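Local atomic coordinates of propionate kinase (Francisella tularensis subsp. tularensis, PDB entry 3KHY), a protein that probably catalyses the reversible transfer of phosphate from ATP to acetate, forming acetyl phosphate and ADP with the help of magnesium or manganese ions. Residues Arg85-Gly90 against Leu116-His121; Lys95-Asn100 against Ala139-Ala144; Gly172-Ser177 against Thr218-Thr223; Ala199-Gly204 against Asp226-Gly231. All coordinates share one frame; numbering follows the deposited sequence.

Contact 1: Arg85-Gly90 against Leu116-His121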
loop_
_atom_site.group_PDB
_atom_site.type_symbol
_atom_site.label_atom_id
_atom_site.label_comp_id
_atom_site.label_asym_id
_atom_site.label_seq_id
_atom_site.Cartn_x
_atom_site.Cartn_y
_atom_site.Cartn_z
ATOM N N ARG A 85 4.359 2.149 -28.342
ATOM C CA ARG A 85 4.175 2.050 -26.905
ATOM C C ARG A 85 4.663 0.682 -26.467
ATOM O O ARG A 85 4.368 -0.325 -27.118
ATOM C CB ARG A 85 2.696 2.205 -26.544
ATOM C CG ARG A 85 2.430 2.287 -25.044
ATOM C CD ARG A 85 0.948 2.583 -24.780
ATOM N NE ARG A 85 0.738 3.090 -23.431
ATOM C CZ ARG A 85 0.350 4.334 -23.159
ATOM N NH1 ARG A 85 0.107 5.189 -24.145
ATOM N NH2 ARG A 85 0.186 4.718 -21.901
ATOM N N VAL A 86 5.437 0.650 -25.386
ATOM C CA VAL A 86 5.804 -0.593 -24.738
ATOM C C VAL A 86 5.469 -0.451 -23.260
ATOM O O VAL A 86 5.950 0.464 -22.600
ATOM C CB VAL A 86 7.298 -0.909 -24.927
ATOM C CG1 VAL A 86 7.696 -2.124 -24.101
ATOM C CG2 VAL A 86 7.597 -1.145 -26.409
ATOM N N VAL A 87 4.639 -1.349 -22.739
ATOM C CA VAL A 87 4.136 -1.197 -21.377
ATOM C C VAL A 87 5.202 -1.381 -20.297
ATOM O O VAL A 87 5.164 -0.699 -19.274
ATOM C CB VAL A 87 2.901 -2.106 -21.113
ATOM C CG1 VAL A 87 1.777 -1.771 -22.103
ATOM C CG2 VAL A 87 3.273 -3.573 -21.228
ATOM N N HIS A 88 6.172 -2.270 -20.506
ATOM C CA HIS A 88 7.149 -2.520 -19.446
ATOM C C HIS A 88 8.587 -2.676 -19.936
ATOM O O HIS A 88 8.888 -3.592 -20.697
ATOM C CB HIS A 88 6.739 -3.742 -18.620
ATOM C CG HIS A 88 7.124 -3.654 -17.178
ATOM N ND1 HIS A 88 8.422 -3.463 -16.765
ATOM C CD2 HIS A 88 6.378 -3.737 -16.048
ATOM C CE1 HIS A 88 8.467 -3.439 -15.445
ATOM N NE2 HIS A 88 7.238 -3.604 -14.985
ATOM N N GLY A 89 9.468 -1.780 -19.483
ATOM C CA GLY A 89 10.885 -1.817 -19.840
ATOM C C GLY A 89 11.833 -2.160 -18.697
ATOM O O GLY A 89 13.056 -1.985 -18.811
ATOM N N GLY A 90 11.276 -2.648 -17.590
ATOM C CA GLY A 90 12.075 -3.070 -16.448
ATOM C C GLY A 90 13.077 -2.010 -16.029
ATOM O O GLY A 90 12.801 -0.812 -16.112
ATOM N N LEU A 116 1.795 -10.738 -21.113
ATOM C CA LEU A 116 0.717 -10.703 -22.103
ATOM C C LEU A 116 0.831 -9.547 -23.100
ATOM O O LEU A 116 0.085 -9.495 -24.074
ATOM C CB LEU A 116 -0.643 -10.638 -21.409
ATOM C CG LEU A 116 -0.934 -11.732 -20.384
ATOM C CD1 LEU A 116 -2.231 -11.434 -19.647
ATOM C CD2 LEU A 116 -0.979 -13.104 -21.047
ATOM N N HIS A 117 1.751 -8.621 -22.860
ATOM C CA HIS A 117 1.834 -7.433 -23.703
ATOM C C HIS A 117 3.155 -7.308 -24.452
ATOM O O HIS A 117 3.165 -6.973 -25.633
ATOM C CB HIS A 117 1.608 -6.168 -22.875
ATOM C CG HIS A 117 0.215 -6.038 -22.347
ATOM N ND1 HIS A 117 -0.127 -6.389 -21.059
ATOM C CD2 HIS A 117 -0.926 -5.609 -22.935
ATOM C CE1 HIS A 117 -1.417 -6.171 -20.874
ATOM N NE2 HIS A 117 -1.926 -5.701 -21.999
ATOM N N ASN A 118 4.267 -7.556 -23.763
ATOM C CA ASN A 118 5.561 -7.324 -24.381
ATOM C C ASN A 118 5.773 -8.179 -25.634
ATOM O O ASN A 118 6.386 -7.722 -26.596
ATOM C CB ASN A 118 6.713 -7.463 -23.370
ATOM C CG ASN A 118 6.981 -6.164 -22.598
ATOM O OD1 ASN A 118 6.135 -5.276 -22.539
ATOM N ND2 ASN A 118 8.170 -6.051 -22.018
ATOM N N PRO A 119 5.263 -9.421 -25.633
ATOM C CA PRO A 119 5.345 -10.214 -26.868
ATOM C C PRO A 119 4.605 -9.559 -28.034
ATOM O O PRO A 119 5.144 -9.514 -29.138
ATOM C CB PRO A 119 4.666 -11.533 -26.483
ATOM C CG PRO A 119 4.867 -11.637 -25.011
ATOM C CD PRO A 119 4.786 -10.223 -24.491
ATOM N N ALA A 120 3.390 -9.067 -27.793
ATOM C CA ALA A 120 2.618 -8.397 -28.841
ATOM C C ALA A 120 3.298 -7.106 -29.311
ATOM O O ALA A 120 3.271 -6.783 -30.498
ATOM C CB ALA A 120 1.199 -8.118 -28.371
ATOM N N HIS A 121 3.907 -6.371 -28.379
ATOM C CA HIS A 121 4.714 -5.208 -28.741
ATOM C C HIS A 121 5.837 -5.617 -29.703
ATOM O O HIS A 121 6.071 -4.965 -30.714
ATOM C CB HIS A 121 5.359 -4.575 -27.505
ATOM C CG HIS A 121 4.392 -3.979 -26.525
ATOM N ND1 HIS A 121 3.238 -3.326 -26.904
ATOM C CD2 HIS A 121 4.444 -3.893 -25.173
ATOM C CE1 HIS A 121 2.609 -2.887 -25.826
ATOM N NE2 HIS A 121 3.322 -3.217 -24.763
HETATM O O HOH W 1 3.066 -1.516 -29.299
#

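Contact 2: Lys95-Asn100 against Ala139-Ala144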
loop_
_atom_site.group_PDB
_atom_site.type_symbol
_atom_site.label_atom_id
_atom_site.label_comp_id
_atom_site.label_asym_id
_atom_site.label_seq_id
_atom_site.Cartn_x
_atom_site.Cartn_y
_atom_site.Cartn_z
ATOM N N LYS A 95 14.660 5.738 -20.692
ATOM C CA LYS A 95 14.281 6.696 -21.718
ATOM C C LYS A 95 13.921 5.942 -22.986
ATOM O O LYS A 95 14.141 4.736 -23.079
ATOM C CB LYS A 95 15.449 7.639 -22.005
ATOM C CG LYS A 95 16.702 6.900 -22.421
ATOM C CD LYS A 95 17.867 7.835 -22.707
ATOM C CE LYS A 95 19.116 7.036 -23.037
ATOM N NZ LYS A 95 20.331 7.892 -23.133
ATOM N N SER A 96 13.365 6.650 -23.963
ATOM C CA SER A 96 12.989 6.038 -25.229
ATOM C C SER A 96 14.243 5.649 -26.008
ATOM O O SER A 96 15.303 6.231 -25.800
ATOM C CB SER A 96 12.118 7.002 -26.036
ATOM O OG SER A 96 10.958 7.363 -25.281
ATOM N N VAL A 97 14.127 4.664 -26.895
ATOM C CA VAL A 97 15.289 4.165 -27.632
ATOM C C VAL A 97 14.926 3.735 -29.042
ATOM O O VAL A 97 13.831 3.219 -29.293
ATOM C CB VAL A 97 15.936 2.936 -26.947
ATOM C CG1 VAL A 97 16.475 3.302 -25.579
ATOM C CG2 VAL A 97 14.928 1.786 -26.859
ATOM N N LEU A 98 15.853 3.951 -29.966
ATOM C CA LEU A 98 15.699 3.430 -31.314
ATOM C C LEU A 98 15.657 1.914 -31.254
ATOM O O LEU A 98 16.365 1.300 -30.462
ATOM C CB LEU A 98 16.854 3.886 -32.199
ATOM C CG LEU A 98 16.822 5.365 -32.579
ATOM C CD1 LEU A 98 18.232 5.879 -32.858
ATOM C CD2 LEU A 98 15.900 5.585 -33.779
ATOM N N ILE A 99 14.816 1.319 -32.087
ATOM C CA ILE A 99 14.699 -0.127 -32.164
ATOM C C ILE A 99 15.845 -0.708 -32.971
ATOM O O ILE A 99 16.020 -0.367 -34.135
ATOM C CB ILE A 99 13.398 -0.551 -32.874
ATOM C CG1 ILE A 99 12.188 -0.291 -31.977
ATOM C CG2 ILE A 99 13.469 -2.023 -33.268
ATOM C CD1 ILE A 99 12.197 -1.107 -30.717
ATOM N N ASN A 100 16.618 -1.591 -32.349
ATOM C CA ASN A 100 17.615 -2.380 -33.059
ATOM C C ASN A 100 17.758 -3.726 -32.370
ATOM O O ASN A 100 17.094 -3.984 -31.368
ATOM C CB ASN A 100 18.954 -1.646 -33.101
ATOM C CG ASN A 100 19.357 -1.111 -31.751
ATOM O OD1 ASN A 100 19.614 -1.876 -30.822
ATOM N ND2 ASN A 100 19.404 0.210 -31.627
ATOM N N ALA A 139 10.928 2.824 -29.404
ATOM C CA ALA A 139 10.111 2.269 -28.325
ATOM C C ALA A 139 10.017 3.273 -27.167
ATOM O O ALA A 139 11.033 3.823 -26.730
ATOM C CB ALA A 139 10.700 0.965 -27.840
ATOM N N VAL A 140 8.796 3.515 -26.694
ATOM C CA VAL A 140 8.546 4.442 -25.596
ATOM C C VAL A 140 7.847 3.670 -24.475
ATOM O O VAL A 140 6.737 3.159 -24.669
ATOM C CB VAL A 140 7.647 5.602 -26.057
ATOM C CG1 VAL A 140 7.405 6.586 -24.914
ATOM C CG2 VAL A 140 8.260 6.315 -27.276
ATOM N N PHE A 141 8.488 3.598 -23.313
ATOM C CA PHE A 141 8.076 2.690 -22.239
ATOM C C PHE A 141 7.239 3.379 -21.159
ATOM O O PHE A 141 7.614 4.448 -20.678
ATOM C CB PHE A 141 9.317 2.064 -21.592
ATOM C CG PHE A 141 10.274 1.465 -22.581
ATOM C CD1 PHE A 141 10.159 0.135 -22.953
ATOM C CD2 PHE A 141 11.268 2.239 -23.160
ATOM C CE1 PHE A 141 11.035 -0.422 -23.888
ATOM C CE2 PHE A 141 12.144 1.696 -24.090
ATOM C CZ PHE A 141 12.027 0.361 -24.453
ATOM N N ASP A 142 6.126 2.752 -20.770
ATOM C CA ASP A 142 5.248 3.292 -19.723
ATOM C C ASP A 142 5.963 3.344 -18.378
ATOM O O ASP A 142 5.497 4.001 -17.448
ATOM C CB ASP A 142 3.994 2.426 -19.553
ATOM C CG ASP A 142 3.080 2.453 -20.770
ATOM O OD1 ASP A 142 3.220 3.350 -21.628
ATOM O OD2 ASP A 142 2.211 1.561 -20.864
ATOM N N THR A 143 7.076 2.627 -18.270
ATOM C CA THR A 143 7.812 2.536 -17.009
ATOM C C THR A 143 9.025 3.472 -16.948
ATOM O O THR A 143 9.548 3.736 -15.868
ATOM C CB THR A 143 8.298 1.099 -16.754
ATOM O OG1 THR A 143 8.937 0.607 -17.939
ATOM C CG2 THR A 143 7.124 0.174 -16.390
ATOM N N ALA A 144 9.464 3.984 -18.094
ATOM C CA ALA A 144 10.743 4.715 -18.151
ATOM C C ALA A 144 10.788 5.957 -17.251
ATOM O O ALA A 144 11.778 6.185 -16.547
ATOM C CB ALA A 144 11.068 5.101 -19.585
HETATM O O HOH W 2 10.409 5.776 -22.821
#

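Contact 3: Gly172-Ser177 against Thr218-Thr223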
loop_
_atom_site.group_PDB
_atom_site.type_symbol
_atom_site.label_atom_id
_atom_site.label_comp_id
_atom_site.label_asym_id
_atom_site.label_seq_id
_atom_site.Cartn_x
_atom_site.Cartn_y
_atom_site.Cartn_z
ATOM N N GLY A 172 5.943 1.202 -11.398
ATOM C CA GLY A 172 4.911 2.161 -11.758
ATOM C C GLY A 172 4.510 2.022 -13.218
ATOM O O GLY A 172 5.015 1.137 -13.920
ATOM N N ALA A 173 3.578 2.867 -13.668
ATOM C CA ALA A 173 3.208 2.931 -15.083
ATOM C C ALA A 173 2.528 4.269 -15.374
ATOM O O ALA A 173 2.667 5.207 -14.584
ATOM C CB ALA A 173 2.324 1.726 -15.487
ATOM N N HIS A 174 1.777 4.360 -16.475
ATOM C CA HIS A 174 1.291 5.653 -16.965
ATOM C C HIS A 174 2.440 6.652 -17.121
ATOM O O HIS A 174 2.218 7.864 -17.125
ATOM C CB HIS A 174 0.251 6.258 -16.009
ATOM C CG HIS A 174 -1.101 5.619 -16.094
ATOM N ND1 HIS A 174 -1.988 5.621 -15.037
ATOM C CD2 HIS A 174 -1.726 4.975 -17.110
ATOM C CE1 HIS A 174 -3.097 4.998 -15.395
ATOM N NE2 HIS A 174 -2.965 4.596 -16.648
ATOM N N GLY A 175 3.662 6.150 -17.239
ATOM C CA GLY A 175 4.834 7.016 -17.262
ATOM C C GLY A 175 4.805 8.068 -18.359
ATOM O O GLY A 175 5.217 9.204 -18.148
ATOM N N THR A 176 4.307 7.696 -19.532
ATOM C CA THR A 176 4.269 8.622 -20.659
ATOM C C THR A 176 3.260 9.750 -20.410
ATOM O O THR A 176 3.481 10.882 -20.817
ATOM C CB THR A 176 3.984 7.864 -21.972
ATOM O OG1 THR A 176 5.061 6.940 -22.211
ATOM C CG2 THR A 176 3.879 8.822 -23.144
ATOM N N SER A 177 2.169 9.452 -19.706
ATOM C CA SER A 177 1.193 10.487 -19.376
ATOM C C SER A 177 1.727 11.401 -18.259
ATOM O O SER A 177 1.616 12.620 -18.346
ATOM C CB SER A 177 -0.145 9.856 -18.994
ATOM O OG SER A 177 -1.054 10.834 -18.501
ATOM N N THR A 218 5.510 6.896 -7.071
ATOM C CA THR A 218 4.312 6.696 -7.862
ATOM C C THR A 218 3.544 5.516 -7.299
ATOM O O THR A 218 4.110 4.678 -6.573
ATOM C CB THR A 218 4.670 6.470 -9.342
ATOM O OG1 THR A 218 3.493 6.533 -10.128
ATOM C CG2 THR A 218 5.358 5.113 -9.529
ATOM N N SER A 219 2.262 5.434 -7.645
ATOM C CA SER A 219 1.339 4.538 -6.940
ATOM C C SER A 219 1.231 3.106 -7.489
ATOM O O SER A 219 0.944 2.175 -6.730
ATOM C CB SER A 219 -0.044 5.183 -6.821
ATOM O OG SER A 219 -0.658 5.299 -8.088
HETATM N N MSE A 220 1.447 2.913 -8.792
HETATM C CA MSE A 220 1.442 1.543 -9.336
HETATM C C MSE A 220 2.708 0.797 -8.911
HETATM O O MSE A 220 3.630 1.408 -8.404
HETATM C CB MSE A 220 1.260 1.538 -10.854
HETATM C CG MSE A 220 -0.186 1.818 -11.263
HETATM SE SE MSE A 220 -0.346 2.259 -13.147
HETATM C CE MSE A 220 -2.290 2.061 -13.334
ATOM N N GLY A 221 2.760 -0.518 -9.087
ATOM C CA GLY A 221 3.847 -1.265 -8.470
ATOM C C GLY A 221 4.700 -1.995 -9.478
ATOM O O GLY A 221 5.207 -1.398 -10.433
ATOM N N LEU A 222 4.861 -3.290 -9.254
ATOM C CA LEU A 222 5.488 -4.173 -10.240
ATOM C C LEU A 222 4.720 -4.088 -11.548
ATOM O O LEU A 222 5.311 -3.977 -12.625
ATOM C CB LEU A 222 5.470 -5.615 -9.723
ATOM C CG LEU A 222 6.128 -6.726 -10.554
ATOM C CD1 LEU A 222 7.637 -6.586 -10.500
ATOM C CD2 LEU A 222 5.710 -8.078 -9.991
ATOM N N THR A 223 3.392 -4.129 -11.442
ATOM C CA THR A 223 2.505 -4.004 -12.598
ATOM C C THR A 223 1.498 -2.880 -12.355
ATOM O O THR A 223 1.478 -2.297 -11.273
ATOM C CB THR A 223 1.722 -5.304 -12.849
ATOM O OG1 THR A 223 0.596 -5.356 -11.966
ATOM C CG2 THR A 223 2.610 -6.536 -12.655
HETATM O O HOH W 3 4.258 -1.540 -14.258
HETATM O O HOH W 4 2.285 4.581 -11.552
#

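Contact 4: Ala199-Gly204 against Asp226-Gly231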
loop_
_atom_site.group_PDB
_atom_site.type_symbol
_atom_site.label_atom_id
_atom_site.label_comp_id
_atom_site.label_asym_id
_atom_site.label_seq_id
_atom_site.Cartn_x
_atom_site.Cartn_y
_atom_site.Cartn_z
ATOM N N ALA A 199 -2.336 13.363 -10.743
ATOM C CA ALA A 199 -3.300 12.284 -10.595
ATOM C C ALA A 199 -3.897 11.972 -11.961
ATOM O O ALA A 199 -4.703 12.722 -12.480
ATOM C CB ALA A 199 -4.393 12.674 -9.618
ATOM N N HIS A 200 -3.450 10.876 -12.557
ATOM C CA HIS A 200 -3.982 10.409 -13.828
ATOM C C HIS A 200 -5.127 9.463 -13.506
ATOM O O HIS A 200 -4.889 8.332 -13.081
ATOM C CB HIS A 200 -2.896 9.652 -14.601
ATOM C CG HIS A 200 -3.364 9.099 -15.912
ATOM N ND1 HIS A 200 -2.898 9.561 -17.123
ATOM C CD2 HIS A 200 -4.278 8.141 -16.202
ATOM C CE1 HIS A 200 -3.489 8.901 -18.103
ATOM N NE2 HIS A 200 -4.333 8.033 -17.572
ATOM N N LEU A 201 -6.361 9.930 -13.677
ATOM C CA LEU A 201 -7.542 9.130 -13.349
ATOM C C LEU A 201 -8.282 8.823 -14.643
ATOM O O LEU A 201 -8.777 9.730 -15.301
ATOM C CB LEU A 201 -8.451 9.889 -12.360
ATOM C CG LEU A 201 -7.733 10.499 -11.147
ATOM C CD1 LEU A 201 -8.684 11.348 -10.280
ATOM C CD2 LEU A 201 -7.074 9.416 -10.292
ATOM N N GLY A 202 -8.283 7.553 -15.041
ATOM C CA GLY A 202 -9.037 7.096 -16.203
ATOM C C GLY A 202 -9.484 5.668 -15.934
ATOM O O GLY A 202 -9.829 5.332 -14.800
ATOM N N ASN A 203 -9.468 4.810 -16.948
ATOM C CA ASN A 203 -9.795 3.401 -16.702
ATOM C C ASN A 203 -8.793 2.757 -15.746
ATOM O O ASN A 203 -9.187 2.036 -14.819
ATOM C CB ASN A 203 -9.916 2.606 -18.001
ATOM C CG ASN A 203 -11.169 2.959 -18.772
ATOM O OD1 ASN A 203 -12.290 2.767 -18.286
ATOM N ND2 ASN A 203 -10.989 3.491 -19.977
ATOM N N GLY A 204 -7.504 3.010 -15.995
ATOM C CA GLY A 204 -6.466 2.798 -14.998
ATOM C C GLY A 204 -6.228 4.128 -14.291
ATOM O O GLY A 204 -6.458 5.187 -14.879
ATOM N N ASP A 226 -1.457 -2.183 -8.877
ATOM C CA ASP A 226 -1.345 -1.630 -7.519
ATOM C C ASP A 226 -1.733 -0.153 -7.405
ATOM O O ASP A 226 -1.747 0.590 -8.402
ATOM C CB ASP A 226 0.087 -1.786 -7.012
ATOM C CG ASP A 226 0.175 -1.848 -5.484
ATOM O OD1 ASP A 226 -0.879 -1.925 -4.798
ATOM O OD2 ASP A 226 1.311 -1.827 -4.972
ATOM N N GLY A 227 -2.018 0.273 -6.176
ATOM C CA GLY A 227 -2.210 1.680 -5.876
ATOM C C GLY A 227 -3.653 2.137 -5.745
ATOM O O GLY A 227 -4.400 1.664 -4.870
ATOM N N LEU A 228 -4.034 3.069 -6.610
ATOM C CA LEU A 228 -5.370 3.681 -6.589
ATOM C C LEU A 228 -6.489 2.709 -6.960
ATOM O O LEU A 228 -6.253 1.716 -7.667
ATOM C CB LEU A 228 -5.407 4.888 -7.548
ATOM C CG LEU A 228 -4.479 6.056 -7.210
ATOM C CD1 LEU A 228 -4.692 7.242 -8.194
ATOM C CD2 LEU A 228 -4.690 6.507 -5.755
ATOM N N VAL A 229 -7.708 3.002 -6.492
ATOM C CA VAL A 229 -8.903 2.293 -6.961
ATOM C C VAL A 229 -9.097 2.587 -8.453
ATOM O O VAL A 229 -8.900 3.718 -8.896
ATOM C CB VAL A 229 -10.171 2.733 -6.177
ATOM C CG1 VAL A 229 -11.435 2.065 -6.741
ATOM C CG2 VAL A 229 -10.004 2.420 -4.690
HETATM N N MSE A 230 -9.457 1.572 -9.234
HETATM C CA MSE A 230 -9.660 1.760 -10.671
HETATM C C MSE A 230 -10.998 1.161 -11.135
HETATM O O MSE A 230 -11.793 0.712 -10.318
HETATM C CB MSE A 230 -8.482 1.173 -11.458
HETATM C CG MSE A 230 -7.142 1.360 -10.756
HETATM SE SE MSE A 230 -5.580 0.831 -11.849
HETATM C CE MSE A 230 -4.251 0.782 -10.409
ATOM N N GLY A 231 -11.245 1.154 -12.442
ATOM C CA GLY A 231 -12.506 0.639 -12.963
ATOM C C GLY A 231 -12.767 -0.804 -12.565
ATOM O O GLY A 231 -13.836 -1.137 -12.056
#

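Contact 1: Arg85-Gly90 against Leu116-His121
At the carboxyl end of strand 79-86, Val86 and Val87 meet His121 and Asn118 from the first turn of helix 118-131. The His121 ring is the main contact surface. CA of Val86 lies over one face of it, in a CH-pi contact 3.8 Å from the ring centroid. The carbonyl O of Arg85 hangs over the same face, while the carbonyl O of His117 covers the opposite one. A chi1 of -65° sets CG of His121 anti to its own carbonyl carbon and directs the ring at the strand end. Val87 straddles the tip of the ring. Its CG1 is 3.4 Å from NE2 of His121, and its CG2 is 3.5 Å from CB of His117. Water 1 donates to Arg85 O at 2.8 Å and also bonds His121 ND1. Asn118 ND2 gives a hydrogen bond to His88 O at 2.9 Å, almost straight at 175° and flat in both the amide and carbonyl planes. The other end of that amide, OD1, is buried beside CG2 of Val87 with no polar partner in the model. His88 is held too: its ND1 accepts the N-H of Gly90, and its NE2 bonds Leu222 O. The Arg85 side chain leads away to salt bridges with Asp142 and Glu372. The contact sets a strand end on a helix start next to Arg85, a predicted substrate-binding residue, consistent with the acetokinase active site.

Contact 2: Lys95-Asn100 against Ala139-Ala144
Val97 and Ile99 pack on Ala139 and Phe141, and these side chains form the apolar centre. CG2 of Val97 comes in the plane of the Phe141 ring and meets its edge, 3.9 Å from CE2. CG1 of Ile99 is anti to its carbonyl carbon (chi1 -72°), and chi2 (-64°) then brings CD1 within 3.8 Å of CB of Ala139. Helix 101-109 covers this side through Ile107, and Phe93 stacks on the Phe141 ring. The backbones beneath form an antiparallel bridge, with Val97 and Ala139 as a hydrogen-bonded pair. Ala139 N gives to Val97 O at 2.9 Å. Val97 N returns a longer bond of 3.2 Å to Ala139 O. Strand 97-98 is the edge strand, within this chain, of the sheet that also holds strand 79-86. Next to the bridge, CA of Ser96 makes a C-H contact of 3.3 Å with the same Ala139 O. The polar margin begins at the Ser96 side chain. Its OG lies 3.5 Å from CG2 of Val140 and bonds Glu379. Water 2 donates to OG at 3.0 Å and accepts the N-H of Phe141. Further along, Lys95 O is buried at the Phe141 ring edge without a polar partner, and CB of Ala144 packs 3.8 Å from Lys95 N.

Contact 3: Gly172-Ser177 against Thr218-Thr223
Thr218 opens the contact by setting its methyl CG2 3.7 Å from CA of Gly172. Gly172 has no CB; one there would clash with this methyl. Its positive phi of 72° is a separate feature. The hydroxyl of Thr218 has OG1 anti to the backbone N (chi1 -169°) and bonds Thr208. Water 4 lies 2.7 Å from this OG1 and accepts the N-H of Ala173. It also takes a weak bond from Met220 N. Met220, a selenomethionine in this crystal, carries most of the apolar contact. Its chain is extended beyond CG and runs past Ala173, whose CB touches SE at 3.6 Å. SE sits over one face of the His174 ring, 4.5 Å from the centroid, in the selenium counterpart of a Met-aromatic contact. The end methyl CE comes 3.7 Å from CE1 of His174. Gly221 follows with the direct hydrogen bond: its O accepts Gly172 N at 2.9 Å, on a lone pair. At Leu222 the link is indirect, since water 3 donates both to Leu222 O and to Gly172 O. Thr223 bonds the second subunit, by OG1 to Ser240 and by its backbone N to Asp238. His174 is fixed further by Ser206 at ND1 and by stacking on His200, while Met220 also touches Arg233. Both His174 and Arg233 are predicted transition-state stabilizers, which is consistent with the active site of an acetokinase.

Contact 4: Ala199-Gly204 against Asp226-Gly231
Backbone of Asn203 and Gly204 meets the Met230 side chain and the Gly231 N-H. Gly231 N gives a long but nearly straight hydrogen bond to Asn203 O, at 3.3 Å and 169°. The same oxygen has CB of Met230 beside it at 3.5 Å. Met230, modelled as selenomethionine, is extended beyond CG and lays SE 3.8 Å from CA of Gly204. A second touch is apolar. There CD2 of Leu201 meets CD1 of Leu228 at 3.8 Å, with the two side chains crossing at about a right angle. The next shell fixes the turn at Gly202-Gly204, where Gly202 N bonds Gly204 O at 3.0 Å. That Gly204 O also lies in the plane of the His200 ring, at its edge. Strand 196-201 is held by backbone bonds from Leu201 to Thr320 and Ile323. Across from it, Leu228 rests on Phe303 of helix 287-307 and on Ile207. Arg299 of that helix bonds Gly227 O. His200-Gly204 is the predicted ATP-binding turn, consistent with a phosphate loop of the actin-like ATPase fold. The segments are joined by one long backbone hydrogen bond and by van der Waals touches, with no charged side chain, so the fit depends on shape and backbone position.

In the fold
Contacts 2, 3 and 4 are buried, and contact 1 is only partly so. Contacts 1 and 2 share one sheet, where strands 79-86 and 137-141 are neighbours, and Val86 N bonds Val140 O between them. Contact 2 is a true strand pairing. Contact 1 instead sets a strand end against a helix start through an imidazole, an amide and two valines. Contacts 3 and 4 lie nearer the centre of the chain. They share the long loop after strand 214-218, carry selenomethionine contacts, and both touch the second subunit. Ser177 OG bonds His200 ND1 between them. Asp142 O bonds Gly175 N, which ties contact 2 to contact 3. Contacts 1 and 4 do not touch.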